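Local structure of GTN Reductase (Agrobacterium tumefaciens, 5N6G) at residues A[56-61]-A[98-103]; A[116-121]-A[185-190]. The protein probably reduces activated carbon-carbon double bonds with NAD(P)H as an FMN-dependent ene-reductase of the Old Yellow Enzyme family. All coordinates share one frame; numbering follows the deposited sequence.

Contact 1: residues A[56-61]-A[98-103]; sequences TPISQQ and IWHVGR. With 8OZ (2-Phenylacrylic acid), chain C.
His100 and Gln61 meet ring edge to amide tip: NE2 of His100 donates to OE1 of Gln61 at 2.9 Å, almost straight (N-H...O 174°). The oxygen lies in the imidazole plane, whereas the amide is turned 58° against the ring and accepts the bond from a donor tilted off its carbonyl plane. At the other ring nitrogen, Gly102 N donates to ND1 of His100 at 2.9 Å, also in the plane. With one nitrogen giving and the other accepting, the ring's rotation is fixed, a pattern consistent with a neutral imidazole carrying its proton on NE2. Gln61 reaches the ring with CG anti to its backbone N (chi1 -176°) and the rest of the chain extended. A water joins the same two loops by donating to Gln61 O and Gly102 O, and CD1 of Ile58 comes to the ring edge at CD2 of His100.

N-terminal to this, at Thr56-Pro57 and Ile98-Trp99, the backbones pair as parallel strands. Ile58 N gives Trp99 O a bond of 3.1 Å, while the one from Trp99 N to Thr56 O is weak. CG2 of Ile58 packs on CB of Ile98 at 3.9 Å. The pyrrolidine of Pro57 runs alongside the Trp99 side chain in the same direction, CG of Pro57 3.9 Å from CE3 of Trp99. CG1 of Val101 covers one indole face toward its rim, and CZ2 of Trp99 reaches atom C of 2-phenylacrylic acid at 3.2 Å. His178, which hydrogen-bonds this ligand together with Asn181, stacks on the indole.

Strands 50-57 and 94-99, linked through helix 74-89, form a beta-alpha-beta unit of the TIM barrel, and Trp99, at the C-terminal end of strand 94-99, borders the ligand pocket beside the flavin.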
loop_
_atom_site.group_PDB
_atom_site.type_symbol
_atom_site.label_atom_id
_atom_site.label_comp_id
_atom_site.label_asym_id
_atom_site.label_seq_id
_atom_site.Cartn_x
_atom_site.Cartn_y
_atom_site.Cartn_z
ATOM N N THR A 56 -5.891 -4.248 0.294
ATOM C CA THR A 56 -7.220 -4.807 0.086
ATOM C C THR A 56 -7.398 -5.130 -1.393
ATOM O O THR A 56 -7.418 -4.210 -2.234
ATOM C CB THR A 56 -8.284 -3.848 0.634
ATOM O OG1 THR A 56 -9.580 -4.471 0.562
ATOM C CG2 THR A 56 -8.315 -2.523 -0.059
ATOM N N PRO A 57 -7.476 -6.402 -1.771
ATOM C CA PRO A 57 -7.454 -6.740 -3.193
ATOM C C PRO A 57 -8.696 -6.308 -3.935
ATOM O O PRO A 57 -9.816 -6.332 -3.416
ATOM C CB PRO A 57 -7.293 -8.265 -3.193
ATOM C CG PRO A 57 -6.495 -8.509 -1.921
ATOM C CD PRO A 57 -7.115 -7.550 -0.928
ATOM N N ILE A 58 -8.462 -5.933 -5.198
ATOM C CA ILE A 58 -9.535 -5.527 -6.107
ATOM C C ILE A 58 -10.310 -6.710 -6.667
ATOM O O ILE A 58 -11.387 -6.521 -7.262
ATOM C CB ILE A 58 -8.946 -4.711 -7.273
ATOM C CG1 ILE A 58 -7.934 -5.566 -8.041
ATOM C CG2 ILE A 58 -8.283 -3.444 -6.753
ATOM C CD1 ILE A 58 -7.328 -4.863 -9.258
ATOM N N SER A 59 -9.806 -7.924 -6.500
ATOM C CA SER A 59 -10.409 -9.110 -7.089
ATOM C C SER A 59 -9.830 -10.315 -6.375
ATOM O O SER A 59 -8.792 -10.225 -5.718
ATOM C CB SER A 59 -10.096 -9.215 -8.573
ATOM O OG SER A 59 -8.688 -9.360 -8.717
ATOM N N GLN A 60 -10.481 -11.465 -6.562
ATOM C CA GLN A 60 -9.923 -12.690 -6.010
ATOM C C GLN A 60 -8.593 -13.023 -6.686
ATOM O O GLN A 60 -7.661 -13.514 -6.039
ATOM C CB GLN A 60 -10.920 -13.838 -6.173
ATOM C CG GLN A 60 -10.488 -15.087 -5.436
ATOM C CD GLN A 60 -11.385 -16.253 -5.700
ATOM O OE1 GLN A 60 -12.496 -16.090 -6.201
ATOM N NE2 GLN A 60 -10.910 -17.450 -5.372
ATOM N N GLN A 61 -8.479 -12.741 -7.983
ATOM C CA GLN A 61 -7.220 -12.937 -8.691
ATOM C C GLN A 61 -6.100 -12.126 -8.043
ATOM O O GLN A 61 -4.945 -12.567 -8.016
ATOM C CB GLN A 61 -7.400 -12.531 -10.150
ATOM C CG GLN A 61 -6.227 -12.758 -11.072
ATOM C CD GLN A 61 -6.328 -11.893 -12.321
ATOM O OE1 GLN A 61 -6.245 -10.678 -12.231
ATOM N NE2 GLN A 61 -6.489 -12.522 -13.486
ATOM N N ILE A 98 -5.631 -0.234 -2.460
ATOM C CA ILE A 98 -6.200 -1.202 -3.392
ATOM C C ILE A 98 -5.063 -1.974 -4.057
ATOM O O ILE A 98 -4.070 -1.398 -4.523
ATOM C CB ILE A 98 -7.147 -0.522 -4.399
ATOM C CG1 ILE A 98 -6.452 0.537 -5.263
ATOM C CG2 ILE A 98 -8.371 0.061 -3.628
ATOM C CD1 ILE A 98 -7.412 1.135 -6.341
ATOM N N TRP A 99 -5.198 -3.292 -4.081
ATOM C CA TRP A 99 -4.065 -4.194 -4.197
ATOM C C TRP A 99 -4.297 -5.250 -5.272
ATOM O O TRP A 99 -5.402 -5.758 -5.427
ATOM C CB TRP A 99 -3.884 -4.870 -2.868
ATOM C CG TRP A 99 -2.622 -5.608 -2.588
ATOM C CD1 TRP A 99 -1.426 -5.532 -3.245
ATOM C CD2 TRP A 99 -2.427 -6.498 -1.489
ATOM N NE1 TRP A 99 -0.497 -6.334 -2.613
ATOM C CE2 TRP A 99 -1.088 -6.942 -1.534
ATOM C CE3 TRP A 99 -3.264 -6.963 -0.470
ATOM C CZ2 TRP A 99 -0.572 -7.811 -0.589
ATOM C CZ3 TRP A 99 -2.766 -7.824 0.458
ATOM C CH2 TRP A 99 -1.431 -8.259 0.394
ATOM N N HIS A 100 -3.243 -5.578 -6.001
ATOM C CA HIS A 100 -3.182 -6.789 -6.804
ATOM C C HIS A 100 -1.793 -7.365 -6.603
ATOM O O HIS A 100 -0.787 -6.699 -6.877
ATOM C CB HIS A 100 -3.458 -6.526 -8.300
ATOM C CG HIS A 100 -3.726 -7.762 -9.085
ATOM N ND1 HIS A 100 -2.861 -8.832 -9.128
ATOM C CD2 HIS A 100 -4.780 -8.094 -9.868
ATOM C CE1 HIS A 100 -3.386 -9.782 -9.885
ATOM N NE2 HIS A 100 -4.543 -9.354 -10.356
ATOM N N VAL A 101 -1.734 -8.599 -6.128
ATOM C CA VAL A 101 -0.454 -9.217 -5.789
ATOM C C VAL A 101 0.326 -9.758 -6.974
ATOM O O VAL A 101 1.513 -10.079 -6.814
ATOM C CB VAL A 101 -0.614 -10.401 -4.825
ATOM C CG1 VAL A 101 -1.221 -9.912 -3.531
ATOM C CG2 VAL A 101 -1.453 -11.515 -5.434
ATOM N N GLY A 102 -0.292 -9.891 -8.138
ATOM C CA GLY A 102 0.386 -10.535 -9.252
ATOM C C GLY A 102 0.898 -11.913 -8.898
ATOM O O GLY A 102 0.161 -12.772 -8.408
ATOM N N ARG A 103 2.188 -12.157 -9.158
ATOM C CA ARG A 103 2.738 -13.496 -8.988
ATOM C C ARG A 103 2.840 -13.963 -7.534
ATOM O O ARG A 103 3.144 -15.141 -7.312
ATOM C CB ARG A 103 4.122 -13.582 -9.622
ATOM C CG ARG A 103 5.205 -12.810 -8.878
ATOM C CD ARG A 103 6.523 -12.901 -9.643
ATOM N NE ARG A 103 7.613 -12.248 -8.916
ATOM C CZ ARG A 103 8.897 -12.546 -9.072
ATOM N NH1 ARG A 103 9.311 -13.466 -9.938
ATOM N NH2 ARG A 103 9.807 -11.906 -8.343
HETATM C C4 8OZ C . 3.495 -8.273 5.093
HETATM C C5 8OZ C . 2.838 -9.476 4.971
HETATM C C6 8OZ C . 2.024 -9.701 3.884
HETATM C C7 8OZ C . 1.852 -8.719 2.925
HETATM C C8 8OZ C . 3.371 -5.586 1.563
HETATM C C 8OZ C . 0.988 -6.166 1.651
HETATM O O 8OZ C . 3.173 -4.598 0.898
HETATM C C1 8OZ C . 2.220 -6.398 2.078
HETATM C C2 8OZ C . 2.496 -7.495 3.048
HETATM C C3 8OZ C . 3.335 -7.286 4.138
HETATM O O1 8OZ C . 4.578 -6.009 1.850
HETATM O O HOH W 1 -2.360 -13.133 -9.449
#

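Contact 2: residues A[116-121]-A[185-190]; sequences PVAPSA and IEQFLK
Pro119 lays its ring over the face of Phe188. Its CB stands 3.7 Å from the ring centroid and only 5° off the ring normal, a centred CH-pi contact in which the six aromatic carbons are all about equally far from that one methylene carbon. The phenyl group arrives there with CG anti to its own carbonyl carbon (chi1 -85°) and the ring turned about perpendicular to the side-chain bend (chi2 91°), which presents a flat face to the proline. Ile153 of helix 150-169 also touches Phe188.

CG and CD of the pyrrolidine also meet the helix. CG of Pro119 is 3.5 Å from the carbonyl oxygen of Gln187, and CD packs at 3.7 Å on CB of Gln187. One proline thus fits against both an aromatic face and the adjoining turn of helix 184-189.

Gln187, extended beyond CG, crosses the proline at about a right angle and carries its amide on to Ala118, whose CB lies 3.7 Å from OE1 of Gln187. Neither amide atom bonds to 116-121. NE2 donates to the backbone oxygens of Gly182 and Val101, and OE1 accepts from Arg103 N, so this buried amide is gripped from both ends and its aliphatic part is left to the proline. Beyond the interface, Pro119 O takes a hydrogen bond from Arg196, and Thr193 bonds to Gln187 O.

The contact packs the residue just after strand 117-118, in the excursion between barrel strands 94-99 and 174-178, on the helix that follows strand 174-178. No hydrogen bond or salt bridge spans the two segments, so the contact rests on apolar and CH-pi packing, while polar groups close by are satisfied by other parts of the chain.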
loop_
_atom_site.group_PDB
_atom_site.type_symbol
_atom_site.label_atom_id
_atom_site.label_comp_id
_atom_site.label_asym_id
_atom_site.label_seq_id
_atom_site.Cartn_x
_atom_site.Cartn_y
_atom_site.Cartn_z
ATOM N N PRO A 116 -1.456 -17.839 -10.523
ATOM C CA PRO A 116 -1.335 -16.385 -10.378
ATOM C C PRO A 116 -0.918 -15.745 -11.696
ATOM O O PRO A 116 -0.339 -16.432 -12.548
ATOM C CB PRO A 116 -0.245 -16.233 -9.310
ATOM C CG PRO A 116 -0.251 -17.527 -8.577
ATOM C CD PRO A 116 -0.618 -18.588 -9.563
ATOM N N VAL A 117 -1.212 -14.468 -11.886
ATOM C CA VAL A 117 -0.871 -13.768 -13.111
ATOM C C VAL A 117 0.252 -12.786 -12.850
ATOM O O VAL A 117 0.421 -12.262 -11.739
ATOM C CB VAL A 117 -2.106 -13.049 -13.707
ATOM C CG1 VAL A 117 -3.162 -14.052 -14.041
ATOM C CG2 VAL A 117 -2.654 -11.992 -12.761
ATOM N N ALA A 118 1.011 -12.509 -13.909
ATOM C CA ALA A 118 2.175 -11.638 -13.810
ATOM C C ALA A 118 2.536 -11.129 -15.199
ATOM O O ALA A 118 2.111 -11.699 -16.206
ATOM C CB ALA A 118 3.352 -12.394 -13.189
ATOM N N PRO A 119 3.362 -10.076 -15.290
ATOM C CA PRO A 119 3.844 -9.657 -16.620
ATOM C C PRO A 119 4.601 -10.740 -17.357
ATOM O O PRO A 119 4.491 -10.853 -18.586
ATOM C CB PRO A 119 4.741 -8.456 -16.303
ATOM C CG PRO A 119 5.096 -8.590 -14.872
ATOM C CD PRO A 119 3.894 -9.205 -14.227
ATOM N N SER A 120 5.361 -11.560 -16.634
ATOM C CA SER A 120 6.143 -12.645 -17.195
ATOM C C SER A 120 6.059 -13.843 -16.266
ATOM O O SER A 120 5.895 -13.691 -15.048
ATOM C CB SER A 120 7.620 -12.263 -17.376
ATOM O OG SER A 120 7.755 -11.188 -18.290
ATOM N N ALA A 121 6.222 -15.025 -16.844
ATOM C CA ALA A 121 6.023 -16.280 -16.111
ATOM C C ALA A 121 7.335 -16.666 -15.421
ATOM O O ALA A 121 8.035 -17.602 -15.813
ATOM C CB ALA A 121 5.536 -17.375 -17.055
ATOM N N ILE A 185 2.051 -4.218 -9.951
ATOM C CA ILE A 185 2.494 -3.036 -10.682
ATOM C C ILE A 185 4.010 -2.980 -10.693
ATOM O O ILE A 185 4.624 -2.673 -11.724
ATOM C CB ILE A 185 1.866 -1.763 -10.093
ATOM C CG1 ILE A 185 0.343 -1.802 -10.289
ATOM C CG2 ILE A 185 2.412 -0.519 -10.795
ATOM C CD1 ILE A 185 -0.420 -0.684 -9.598
ATOM N N GLU A 186 4.638 -3.293 -9.559
ATOM C CA GLU A 186 6.097 -3.320 -9.484
ATOM C C GLU A 186 6.692 -4.402 -10.361
ATOM O O GLU A 186 7.810 -4.252 -10.873
ATOM C CB GLU A 186 6.583 -3.562 -8.057
ATOM C CG GLU A 186 7.007 -2.340 -7.370
ATOM C CD GLU A 186 8.110 -2.550 -6.332
ATOM O OE1 GLU A 186 8.678 -3.669 -6.142
ATOM O OE2 GLU A 186 8.393 -1.530 -5.696
ATOM N N GLN A 187 5.995 -5.526 -10.497
ATOM C CA GLN A 187 6.467 -6.596 -11.371
ATOM C C GLN A 187 6.593 -6.117 -12.819
ATOM O O GLN A 187 7.537 -6.481 -13.527
ATOM C CB GLN A 187 5.531 -7.804 -11.269
ATOM C CG GLN A 187 5.625 -8.541 -9.942
ATOM C CD GLN A 187 4.382 -9.359 -9.597
ATOM O OE1 GLN A 187 3.746 -9.951 -10.467
ATOM N NE2 GLN A 187 4.068 -9.427 -8.313
ATOM N N PHE A 188 5.654 -5.280 -13.267
ATOM C CA PHE A 188 5.784 -4.642 -14.578
ATOM C C PHE A 188 6.911 -3.614 -14.592
ATOM O O PHE A 188 7.634 -3.491 -15.594
ATOM C CB PHE A 188 4.483 -3.941 -14.953
ATOM C CG PHE A 188 3.433 -4.813 -15.604
ATOM C CD1 PHE A 188 2.483 -5.471 -14.844
ATOM C CD2 PHE A 188 3.382 -4.957 -16.983
ATOM C CE1 PHE A 188 1.528 -6.258 -15.447
ATOM C CE2 PHE A 188 2.405 -5.722 -17.601
ATOM C CZ PHE A 188 1.480 -6.375 -16.836
ATOM N N LEU A 189 7.072 -2.862 -13.504
ATOM C CA LEU A 189 8.039 -1.758 -13.479
ATOM C C LEU A 189 9.478 -2.246 -13.498
ATOM O O LEU A 189 10.327 -1.676 -14.196
ATOM C CB LEU A 189 7.869 -0.921 -12.213
ATOM C CG LEU A 189 6.701 0.025 -12.028
ATOM C CD1 LEU A 189 6.778 0.592 -10.622
ATOM C CD2 LEU A 189 6.764 1.121 -13.055
ATOM N N LYS A 190 9.795 -3.262 -12.701
ATOM C CA LYS A 190 11.189 -3.630 -12.446
ATOM C C LYS A 190 11.706 -4.705 -13.409
ATOM O O LYS A 190 10.970 -5.564 -13.903
ATOM C CB LYS A 190 11.367 -4.038 -10.980
ATOM C CG LYS A 190 11.120 -2.866 -10.040
ATOM C CD LYS A 190 11.416 -3.155 -8.597
ATOM C CE LYS A 190 11.226 -1.899 -7.752
ATOM N NZ LYS A 190 11.265 -2.141 -6.278
#

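From the N terminus, barrel strand 50-57 leads through helix 74-89 to strand 94-99, and contact 1 closes this loop of 36 intervening residues. Only after it is complete does contact 2 open: the chain leaves 98-103, forms strand 117-118, and passes through helix 150-169 and barrel strand 174-178 before helix 184-189 returns to 116-121 across 63 residues. The two closures are therefore in series, neither crossing nor nesting. They nevertheless touch in space, through the Gln187 amide and where CB of Pro116 packs on Gly102 O. Together they tie neighbouring barrel strands to the excursion containing 117-118 and to the helix following strand 174-178.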